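Local structure of galactitol 1-phosphate 5-dehydrogenase (Escherichia coli, 4UEJ) at residues A33-C38 with H59-Y64; Y53-G58 with R112-F117; P145-L150 with E300-L305; I165-G170 with I233-G238. The protein oxidises galactitol 1-phosphate to D-tagatose 6-phosphate with NAD(+) as electron acceptor, as a zinc-dependent dehydrogenase of the alcohol dehydrogenase family. All coordinates share one frame; numbering follows the deposited sequence.

Contact 1. Residues A33-C38 with H59-Y64; sequences ASSGLC and HEFSGY. With ZN (zinc ion), chain D.
Cys-38 and His-59 hold the zinc ion together at the end of an antiparallel strand pair. The metal is bound by His-59 NE2 at 2.1 Å, while Cys-38 SG stands 2.7 Å from the zinc, long for such a bond. The imidazole reaches it because CG lies between the backbone N and the carbonyl carbon (chi1 60°), which brings the ring back toward Cys-38: the methylene CB of the cysteine packs 3.6 Å from His-59 CE1, obliquely to the ring. A water is also bound to the metal, 2.0 Å from the zinc, and donates a short 2.5 Å hydrogen bond to Glu-60 OE2. That oxygen also lies against Cys-38, whereas Glu-60 OE1 forms a salt bridge with Lys-341. The acid suits a place where one carboxylate must meet a metal-bound water and a lysine at once; an alanine here would probably leave the water without its acceptor and Lys-341 without its countercharge. Behind the site the strands are held by backbone bonds, among them Gly-36 N to Glu-60 O at 2.7 Å and Ser-62 N to Ser-34 O at 2.8 Å. Farther on, Ser-62 O takes two donors, Ala-33 N and Ser-34 N, in a classic beta bulge. Ser-35 OG, small enough to sit beside Phe-61 CB at 3.4 Å, also hydrogen-bonds a water that Gly-36 O and Glu-60 N share. Strand 80-83 pairs with 60-68 on its far side, strand 341-344 with 27-36, and helix 143-155 brings Glu-144, a probable zinc ligand, against His-59 and Glu-60, and Pro-145 against Glu-60.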
# COMPACT_ATOMS: atom_id res chain seq x y z
N ALA A 33 27.97 -16.85 -20.69
CA ALA A 33 28.84 -17.65 -19.82
C ALA A 33 28.06 -18.33 -18.69
O ALA A 33 28.40 -19.43 -18.27
CB ALA A 33 29.94 -16.79 -19.23
N SER A 34 27.03 -17.65 -18.21
CA SER A 34 26.27 -18.12 -17.05
C SER A 34 24.88 -17.52 -17.11
O SER A 34 24.74 -16.31 -17.28
CB SER A 34 26.97 -17.72 -15.76
OG SER A 34 26.24 -18.15 -14.62
N SER A 35 23.86 -18.35 -16.97
CA SER A 35 22.49 -17.92 -17.21
C SER A 35 21.53 -18.64 -16.27
O SER A 35 21.41 -19.86 -16.31
CB SER A 35 22.11 -18.17 -18.68
OG SER A 35 20.85 -17.61 -19.01
N GLY A 36 20.87 -17.88 -15.40
CA GLY A 36 20.10 -18.48 -14.32
C GLY A 36 18.63 -18.60 -14.61
O GLY A 36 18.07 -17.78 -15.34
N LEU A 37 17.99 -19.62 -14.03
CA LEU A 37 16.53 -19.77 -14.09
C LEU A 37 15.85 -19.02 -12.95
O LEU A 37 16.15 -19.26 -11.78
CB LEU A 37 16.14 -21.24 -14.03
CG LEU A 37 14.66 -21.61 -14.13
CD1 LEU A 37 14.20 -21.51 -15.57
CD2 LEU A 37 14.40 -23.00 -13.57
N CYS A 38 14.92 -18.12 -13.29
CA CYS A 38 14.16 -17.34 -12.31
C CYS A 38 12.89 -18.08 -11.86
O CYS A 38 12.32 -18.86 -12.62
CB CYS A 38 13.80 -15.97 -12.91
SG CYS A 38 13.01 -14.76 -11.79
N HIS A 59 16.65 -14.28 -18.38
CA HIS A 59 16.92 -12.85 -18.21
C HIS A 59 17.89 -12.54 -17.07
O HIS A 59 18.00 -11.40 -16.62
CB HIS A 59 15.61 -12.08 -17.99
CG HIS A 59 14.83 -12.51 -16.78
ND1 HIS A 59 13.95 -13.57 -16.81
CD2 HIS A 59 14.77 -11.99 -15.53
CE1 HIS A 59 13.39 -13.70 -15.61
NE2 HIS A 59 13.87 -12.75 -14.83
N GLU A 60 18.59 -13.57 -16.62
CA GLU A 60 19.53 -13.47 -15.52
C GLU A 60 20.84 -14.06 -16.00
O GLU A 60 21.14 -15.21 -15.70
CB GLU A 60 19.05 -14.24 -14.28
CG GLU A 60 17.70 -13.85 -13.73
CD GLU A 60 17.30 -14.73 -12.55
OE1 GLU A 60 17.89 -15.82 -12.39
OE2 GLU A 60 16.41 -14.33 -11.76
N PHE A 61 21.60 -13.30 -16.77
CA PHE A 61 22.79 -13.90 -17.34
C PHE A 61 23.95 -12.94 -17.54
O PHE A 61 23.80 -11.73 -17.52
CB PHE A 61 22.47 -14.61 -18.67
CG PHE A 61 21.96 -13.71 -19.78
CD1 PHE A 61 20.61 -13.50 -19.96
CD2 PHE A 61 22.84 -13.16 -20.71
CE1 PHE A 61 20.14 -12.71 -21.00
CE2 PHE A 61 22.38 -12.37 -21.76
CZ PHE A 61 21.03 -12.16 -21.93
N SER A 62 25.13 -13.54 -17.71
CA SER A 62 26.35 -12.79 -17.98
C SER A 62 27.14 -13.47 -19.07
O SER A 62 26.88 -14.62 -19.43
CB SER A 62 27.21 -12.68 -16.71
OG SER A 62 27.54 -13.97 -16.24
N GLY A 63 28.13 -12.77 -19.59
CA GLY A 63 28.97 -13.32 -20.63
C GLY A 63 29.94 -12.27 -21.10
O GLY A 63 30.16 -11.26 -20.44
N TYR A 64 30.55 -12.53 -22.26
CA TYR A 64 31.54 -11.63 -22.81
C TYR A 64 31.05 -11.06 -24.13
O TYR A 64 30.42 -11.77 -24.92
CB TYR A 64 32.87 -12.33 -23.00
CG TYR A 64 33.47 -12.82 -21.71
CD1 TYR A 64 34.25 -11.99 -20.92
CD2 TYR A 64 33.24 -14.12 -21.27
CE1 TYR A 64 34.79 -12.43 -19.73
CE2 TYR A 64 33.79 -14.57 -20.08
CZ TYR A 64 34.56 -13.72 -19.31
OH TYR A 64 35.09 -14.16 -18.13
ZN ZN D . 13.45 -12.31 -12.83
O HOH W 1 18.92 -16.32 -17.48
O HOH W 2 15.79 -16.11 -16.26
O HOH W 3 15.13 -12.13 -11.73

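Contact 2. Residues Y53-G58 with R112-F117; sequences YPITLG and RRDGGF
Two irregular loops of the GroES-like domain meet as Thr-56, Leu-57 and Gly-58, on the approach to strand 60-68, run past Asp-114 to Phe-117. Backbone amides of the second loop do most of the gripping: Gly-115 N donates to Thr-56 O at 2.7 Å, Gly-116 N to Gly-58 O at 2.8 Å, and Phe-117 N to Leu-57 O at 2.9 Å. In return Thr-56 N gives an almost straight bond (177°) to Asp-114 OD1 at 3.1 Å, arriving from above the carboxylate plane; this short acid suits its place because OD1 meets the Tyr-52 hydroxyl as well. Thr-56 offers its methyl CG2 to Phe-117 O (3.5 Å) while its OG1 bonds Val-4 O. The Phe-117 ring lies flat over the Leu-57–Gly-58 peptide. Gly-58 CA forms a CH-pi contact over the ring centre, 3.7 Å from the centroid, and Leu-57 CB touches Phe-117 CE2 near the rim at 3.7 Å. Glycine suits both sides of this closeness: a CB on Gly-58 would run into Phe-117 N, and one on Gly-115 into Gly-58 O. A serine in place of Phe-117 would probably open a gap over Gly-58 CA and leave Leu-57 CB without its apolar neighbour. Strand 2-7 flanks both loops, Ile-55 sharing a backbone bond with Asn-6 and Phe-117 with Val-4. Three carbonyls thus take three amides without a regular sheet, just before zinc ligand His-59.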
# COMPACT_ATOMS: atom_id res chain seq x y z
N TYR A 53 4.81 -19.23 -27.68
CA TYR A 53 5.56 -20.47 -27.82
C TYR A 53 5.77 -20.75 -29.31
O TYR A 53 4.91 -20.43 -30.13
CB TYR A 53 4.83 -21.64 -27.16
CG TYR A 53 4.65 -21.46 -25.67
CD1 TYR A 53 5.67 -21.77 -24.78
CD2 TYR A 53 3.46 -20.96 -25.15
CE1 TYR A 53 5.51 -21.60 -23.42
CE2 TYR A 53 3.29 -20.78 -23.79
CZ TYR A 53 4.32 -21.11 -22.93
OH TYR A 53 4.15 -20.93 -21.58
N PRO A 54 6.93 -21.33 -29.66
CA PRO A 54 8.04 -21.66 -28.77
C PRO A 54 8.79 -20.42 -28.30
O PRO A 54 8.72 -19.38 -28.96
CB PRO A 54 8.94 -22.54 -29.63
CG PRO A 54 8.65 -22.09 -31.03
CD PRO A 54 7.19 -21.75 -31.05
N ILE A 55 9.48 -20.51 -27.17
CA ILE A 55 10.17 -19.35 -26.63
C ILE A 55 11.48 -19.79 -26.00
O ILE A 55 11.60 -20.91 -25.51
CB ILE A 55 9.29 -18.62 -25.58
CG1 ILE A 55 9.89 -17.27 -25.19
CG2 ILE A 55 9.07 -19.49 -24.35
CD1 ILE A 55 8.97 -16.43 -24.30
N THR A 56 12.49 -18.92 -26.07
CA THR A 56 13.72 -19.16 -25.33
C THR A 56 13.78 -18.16 -24.19
O THR A 56 13.77 -16.94 -24.41
CB THR A 56 14.96 -19.04 -26.23
OG1 THR A 56 14.94 -20.09 -27.21
CG2 THR A 56 16.24 -19.15 -25.41
N LEU A 57 13.80 -18.67 -22.96
CA LEU A 57 13.78 -17.80 -21.79
C LEU A 57 15.19 -17.40 -21.35
O LEU A 57 16.18 -17.71 -22.02
CB LEU A 57 13.04 -18.50 -20.65
CG LEU A 57 11.58 -18.91 -20.93
CD1 LEU A 57 11.00 -19.73 -19.77
CD2 LEU A 57 10.73 -17.69 -21.21
N GLY A 58 15.27 -16.72 -20.22
CA GLY A 58 16.55 -16.36 -19.63
C GLY A 58 16.81 -14.86 -19.57
O GLY A 58 17.17 -14.25 -20.58
N ARG A 112 9.39 -11.11 -23.47
CA ARG A 112 8.71 -10.55 -24.64
C ARG A 112 9.50 -10.79 -25.93
O ARG A 112 8.95 -10.68 -27.03
CB ARG A 112 8.45 -9.06 -24.44
CG ARG A 112 7.52 -8.76 -23.27
CD ARG A 112 7.19 -7.29 -23.14
NE ARG A 112 6.32 -7.05 -21.99
CZ ARG A 112 5.70 -5.90 -21.74
NH1 ARG A 112 5.85 -4.86 -22.55
NH2 ARG A 112 4.92 -5.78 -20.66
N ARG A 113 10.78 -11.10 -25.79
CA ARG A 113 11.63 -11.56 -26.88
C ARG A 113 12.48 -12.70 -26.33
O ARG A 113 12.56 -12.86 -25.12
CB ARG A 113 12.53 -10.44 -27.43
CG ARG A 113 13.44 -9.83 -26.36
CD ARG A 113 14.71 -9.21 -26.96
NE ARG A 113 15.65 -10.24 -27.41
CZ ARG A 113 16.83 -9.97 -27.95
NH1 ARG A 113 17.22 -8.70 -28.11
NH2 ARG A 113 17.63 -10.95 -28.34
N ASP A 114 13.09 -13.49 -27.21
CA ASP A 114 13.91 -14.61 -26.77
C ASP A 114 15.10 -14.14 -25.94
O ASP A 114 15.59 -13.02 -26.11
CB ASP A 114 14.38 -15.44 -27.97
CG ASP A 114 13.27 -16.31 -28.54
OD1 ASP A 114 12.20 -16.40 -27.90
OD2 ASP A 114 13.47 -16.91 -29.62
N GLY A 115 15.54 -14.99 -25.02
CA GLY A 115 16.53 -14.58 -24.04
C GLY A 115 17.77 -15.45 -23.95
O GLY A 115 18.18 -16.08 -24.92
N GLY A 116 18.33 -15.50 -22.76
CA GLY A 116 19.70 -15.94 -22.56
C GLY A 116 20.00 -17.41 -22.29
O GLY A 116 21.12 -17.74 -21.93
N PHE A 117 19.01 -18.29 -22.45
CA PHE A 117 19.28 -19.72 -22.44
C PHE A 117 19.79 -20.12 -23.81
O PHE A 117 19.14 -20.90 -24.53
CB PHE A 117 18.04 -20.53 -22.04
CG PHE A 117 17.59 -20.26 -20.63
CD1 PHE A 117 18.49 -19.80 -19.68
CD2 PHE A 117 16.26 -20.46 -20.26
CE1 PHE A 117 18.06 -19.53 -18.39
CE2 PHE A 117 15.84 -20.19 -18.97
CZ PHE A 117 16.74 -19.74 -18.03
O HOH W 4 16.47 -18.18 -29.22

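Contact 3. Residues P145-L150 with E300-L305; sequences PITVGL and ETASRL
Segments 145-150 and 300-305 are helical and cross at 116°, their axes 9.2 Å apart at the closest, with Ile-146 and Ala-302 the nearest pair at 6.1 Å between CA atoms. This is helix-helix packing in a zinc-containing alcohol dehydrogenase: helix 143-155, which starts beside the zinc ion, probably the catalytic one, with Glu-144, a probable ligand, lies against helix 297-307. The interface is small and wholly apolar across the two segments, and it turns on the shortest side chain in it. Ala-302 CB points into helix 145-150 and is touched by three residues. Ile-146 CG2, set anti to the backbone N, comes nearest, methyl to methyl at 3.5 Å. Thr-147 CG2 meets the same carbon at 3.9 Å, and Leu-150 CD1 at 4.0 Å. Alanine suits this place because its single methyl lets the branched chains of Ile-146 and Leu-150 come close to the helix backbone. Thr-147 and Thr-301 present methyls to the contact while their hydroxyls turn back on their own helices, OG1 of Thr-147 to Glu-144 O and OG1 of Thr-301 to Gln-297 O, so neither polar group has to be met across the interface; Thr-147 OG1 bonds Asn-289 as well. Ile-146 also packs on Leu-175 and Cys-179 of helix 171-182, so it packs on two helices at once. At the other end Leu-150 leans across Thr-301 at a slant, its CD1 3.8 Å from Thr-301 CG2 and 3.7 Å from Ala-302 N.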
# COMPACT_ATOMS: atom_id res chain seq x y z
N PRO A 145 18.93 -10.51 -10.42
CA PRO A 145 18.08 -10.84 -9.26
C PRO A 145 18.44 -10.07 -7.97
O PRO A 145 17.52 -9.80 -7.17
CB PRO A 145 18.28 -12.36 -9.09
CG PRO A 145 19.49 -12.71 -9.89
CD PRO A 145 19.51 -11.73 -11.03
N ILE A 146 19.70 -9.66 -7.79
CA ILE A 146 20.04 -8.79 -6.67
C ILE A 146 19.27 -7.49 -6.76
O ILE A 146 18.70 -7.01 -5.77
CB ILE A 146 21.53 -8.49 -6.63
CG1 ILE A 146 22.29 -9.75 -6.26
CG2 ILE A 146 21.85 -7.42 -5.56
CD1 ILE A 146 23.75 -9.63 -6.54
N THR A 147 19.22 -6.92 -7.95
CA THR A 147 18.59 -5.61 -8.09
C THR A 147 17.09 -5.64 -7.82
O THR A 147 16.52 -4.60 -7.56
CB THR A 147 18.81 -4.97 -9.47
OG1 THR A 147 18.20 -5.77 -10.50
CG2 THR A 147 20.32 -4.79 -9.74
N VAL A 148 16.46 -6.81 -7.91
CA VAL A 148 15.03 -6.90 -7.59
C VAL A 148 14.79 -6.43 -6.14
O VAL A 148 13.95 -5.55 -5.88
CB VAL A 148 14.51 -8.33 -7.77
CG1 VAL A 148 13.08 -8.43 -7.29
CG2 VAL A 148 14.60 -8.73 -9.24
N GLY A 149 15.53 -7.02 -5.21
CA GLY A 149 15.43 -6.66 -3.81
C GLY A 149 15.89 -5.25 -3.57
O GLY A 149 15.27 -4.52 -2.79
N LEU A 150 16.96 -4.84 -4.24
CA LEU A 150 17.48 -3.50 -4.07
C LEU A 150 16.46 -2.47 -4.53
O LEU A 150 16.36 -1.40 -3.94
CB LEU A 150 18.78 -3.30 -4.85
CG LEU A 150 19.98 -4.06 -4.27
CD1 LEU A 150 21.23 -3.68 -5.08
CD2 LEU A 150 20.18 -3.68 -2.82
N GLU A 300 24.51 -0.50 -10.02
CA GLU A 300 25.81 -0.13 -9.45
C GLU A 300 25.97 -0.67 -8.05
O GLU A 300 27.02 -1.21 -7.71
CB GLU A 300 26.01 1.38 -9.42
CG GLU A 300 25.92 2.07 -10.76
CD GLU A 300 26.45 3.48 -10.70
OE1 GLU A 300 26.11 4.20 -9.73
OE2 GLU A 300 27.21 3.88 -11.61
N THR A 301 24.93 -0.54 -7.23
CA THR A 301 25.00 -1.07 -5.87
C THR A 301 25.22 -2.59 -5.86
O THR A 301 26.04 -3.09 -5.09
CB THR A 301 23.72 -0.75 -5.07
OG1 THR A 301 23.56 0.67 -5.01
CG2 THR A 301 23.81 -1.29 -3.65
N ALA A 302 24.53 -3.31 -6.74
CA ALA A 302 24.64 -4.76 -6.77
C ALA A 302 26.07 -5.15 -7.10
O ALA A 302 26.66 -6.03 -6.47
CB ALA A 302 23.68 -5.37 -7.78
N SER A 303 26.63 -4.48 -8.09
CA SER A 303 27.99 -4.75 -8.50
C SER A 303 28.94 -4.47 -7.34
O SER A 303 29.84 -5.26 -7.06
CB SER A 303 28.35 -3.91 -9.72
OG SER A 303 29.67 -4.25 -10.14
N ARG A 304 28.74 -3.35 -6.66
CA ARG A 304 29.65 -2.97 -5.58
C ARG A 304 29.58 -3.91 -4.40
O ARG A 304 30.62 -4.31 -3.88
CB ARG A 304 29.35 -1.54 -5.14
CG ARG A 304 29.72 -0.55 -6.22
CD ARG A 304 29.17 0.83 -5.90
NE ARG A 304 29.60 1.80 -6.90
CZ ARG A 304 29.40 3.11 -6.81
NH1 ARG A 304 28.77 3.62 -5.76
NH2 ARG A 304 29.84 3.90 -7.78
N LEU A 305 28.37 -4.29 -3.99
CA LEU A 305 28.21 -5.22 -2.87
C LEU A 305 28.90 -6.55 -3.19
O LEU A 305 29.52 -7.16 -2.32
CB LEU A 305 26.73 -5.45 -2.57
CG LEU A 305 26.03 -4.23 -1.97
CD1 LEU A 305 24.55 -4.51 -1.81
CD2 LEU A 305 26.65 -3.85 -0.63

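Contact 4. Residues I165-G170 with I233-G238; sequences IIIGAG and ILETAG
Ile-165 and Ile-233 lie side by side and point the same way, as do Ile-166 and Leu-234 on the reverse face, in two neighbouring parallel strands of the Rossmann-type nucleotide-binding domain. The first pair comes within 4.0 Å, Ile-165 CB to Ile-233 CG1. Ile-167 slants across the same neighbour instead, its CD1 3.6 Å from Ile-233 CG2; with CG1 beside the backbone N (chi1 -59°) and an extended end, it reaches back along the strand. This face packs on helix 240-249, the face of Ile-166 and Leu-234 on helix 171-182, and beta-branched or apolar chains suit a sheet buried on both sides. Glu-235 crosses Ile-167 at about a right angle. Its chain bends at chi2, so the carboxylate turns to the backbone of the turn that follows it: OE1 accepts from Gly-238 N at 2.8 Å through its syn lone pair, and OE2 from Ala-237 N at 2.9 Å and from Thr-242 OG1. The strands are joined by Leu-234 N to Ile-165 O and Ile-167 N to Leu-234 O. Past the strand end, Gly-168 opens a GxGxxG pattern that, as in relatives, probably lies near the NAD site. A CB on Gly-168 would run into Thr-236 OG1. That hydroxyl donates to Ile-167 O at 2.6 Å, and Thr-236 N donates to the same oxygen at 2.9 Å.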
# COMPACT_ATOMS: atom_id res chain seq x y z
N ILE A 165 11.92 -7.69 7.34
CA ILE A 165 11.36 -9.03 7.33
C ILE A 165 11.26 -9.46 5.88
O ILE A 165 10.61 -8.79 5.08
CB ILE A 165 9.97 -9.06 8.01
CG1 ILE A 165 10.06 -8.52 9.43
CG2 ILE A 165 9.38 -10.47 7.97
CD1 ILE A 165 8.71 -8.49 10.16
N ILE A 166 11.91 -10.57 5.55
CA ILE A 166 11.86 -11.09 4.20
C ILE A 166 10.99 -12.33 4.18
O ILE A 166 11.28 -13.32 4.84
CB ILE A 166 13.26 -11.46 3.65
CG1 ILE A 166 14.22 -10.26 3.76
CG2 ILE A 166 13.12 -11.98 2.21
CD1 ILE A 166 13.76 -8.96 3.03
N ILE A 167 9.89 -12.29 3.43
CA ILE A 167 9.01 -13.44 3.36
C ILE A 167 9.27 -14.15 2.04
O ILE A 167 9.16 -13.56 0.97
CB ILE A 167 7.52 -13.04 3.50
CG1 ILE A 167 7.28 -12.32 4.82
CG2 ILE A 167 6.64 -14.27 3.43
CD1 ILE A 167 5.90 -11.62 4.87
N GLY A 168 9.67 -15.41 2.11
CA GLY A 168 10.04 -16.12 0.91
C GLY A 168 11.54 -16.27 0.89
O GLY A 168 12.27 -15.28 0.91
N ALA A 169 12.00 -17.52 0.88
CA ALA A 169 13.43 -17.81 0.92
C ALA A 169 13.90 -18.45 -0.39
O ALA A 169 14.76 -19.33 -0.39
CB ALA A 169 13.75 -18.71 2.11
N GLY A 170 13.31 -18.01 -1.49
CA GLY A 170 13.81 -18.33 -2.82
C GLY A 170 15.04 -17.47 -3.07
O GLY A 170 15.49 -16.76 -2.18
N ILE A 233 8.87 -4.96 5.36
CA ILE A 233 8.57 -6.33 5.05
C ILE A 233 8.60 -6.50 3.53
O ILE A 233 7.93 -5.76 2.81
CB ILE A 233 7.19 -6.72 5.60
CG1 ILE A 233 7.08 -6.39 7.09
CG2 ILE A 233 6.89 -8.17 5.31
CD1 ILE A 233 5.69 -6.61 7.68
N LEU A 234 9.40 -7.43 3.04
CA LEU A 234 9.39 -7.71 1.61
C LEU A 234 8.69 -9.03 1.37
O LEU A 234 9.13 -10.07 1.85
CB LEU A 234 10.80 -7.78 1.03
CG LEU A 234 11.42 -6.52 0.47
CD1 LEU A 234 11.59 -5.49 1.59
CD2 LEU A 234 12.76 -6.86 -0.19
N GLU A 235 7.60 -8.97 0.63
CA GLU A 235 6.86 -10.16 0.23
C GLU A 235 7.45 -10.64 -1.09
O GLU A 235 7.21 -10.03 -2.13
CB GLU A 235 5.36 -9.86 0.08
CG GLU A 235 4.47 -11.07 0.27
CD GLU A 235 4.86 -12.20 -0.67
OE1 GLU A 235 4.74 -12.03 -1.90
OE2 GLU A 235 5.36 -13.22 -0.17
N THR A 236 8.20 -11.75 -1.05
CA THR A 236 8.84 -12.26 -2.26
C THR A 236 8.24 -13.58 -2.75
O THR A 236 8.56 -14.04 -3.85
CB THR A 236 10.36 -12.46 -2.06
OG1 THR A 236 10.61 -13.60 -1.23
CG2 THR A 236 10.97 -11.22 -1.41
N ALA A 237 7.37 -14.19 -1.95
CA ALA A 237 6.85 -15.52 -2.28
C ALA A 237 5.73 -15.50 -3.33
O ALA A 237 5.51 -16.48 -4.04
CB ALA A 237 6.38 -16.24 -1.02
N GLY A 238 5.02 -14.38 -3.42
CA GLY A 238 3.99 -14.23 -4.44
C GLY A 238 2.87 -15.25 -4.37
O GLY A 238 2.40 -15.76 -5.38
O HOH W 5 12.28 -15.47 -2.54

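All four contacts are largely buried. Contacts 1 and 2 lie in the GroES-like domain and touch: Ser-35 OG sits 3.3 Å from Phe-117 CD1 and probably bonds Gly-116 O. Contact 1 is a regular strand pair ending in a metal site, contact 2 a loop pairing, and both are rich in polar bonds. Contact 3 is purely apolar between its helices; it reaches contact 1 through Pro-145, whose CB is 3.8 Å from Glu-60 OE2, and its helix 143-155 also packs on Leu-234 of contact 4. Contact 4, across the chain's centre from contacts 1 and 2, is parallel sheet with apolar faces and its polar groups gathered at the strand ends, where the probable coenzyme-binding loop begins.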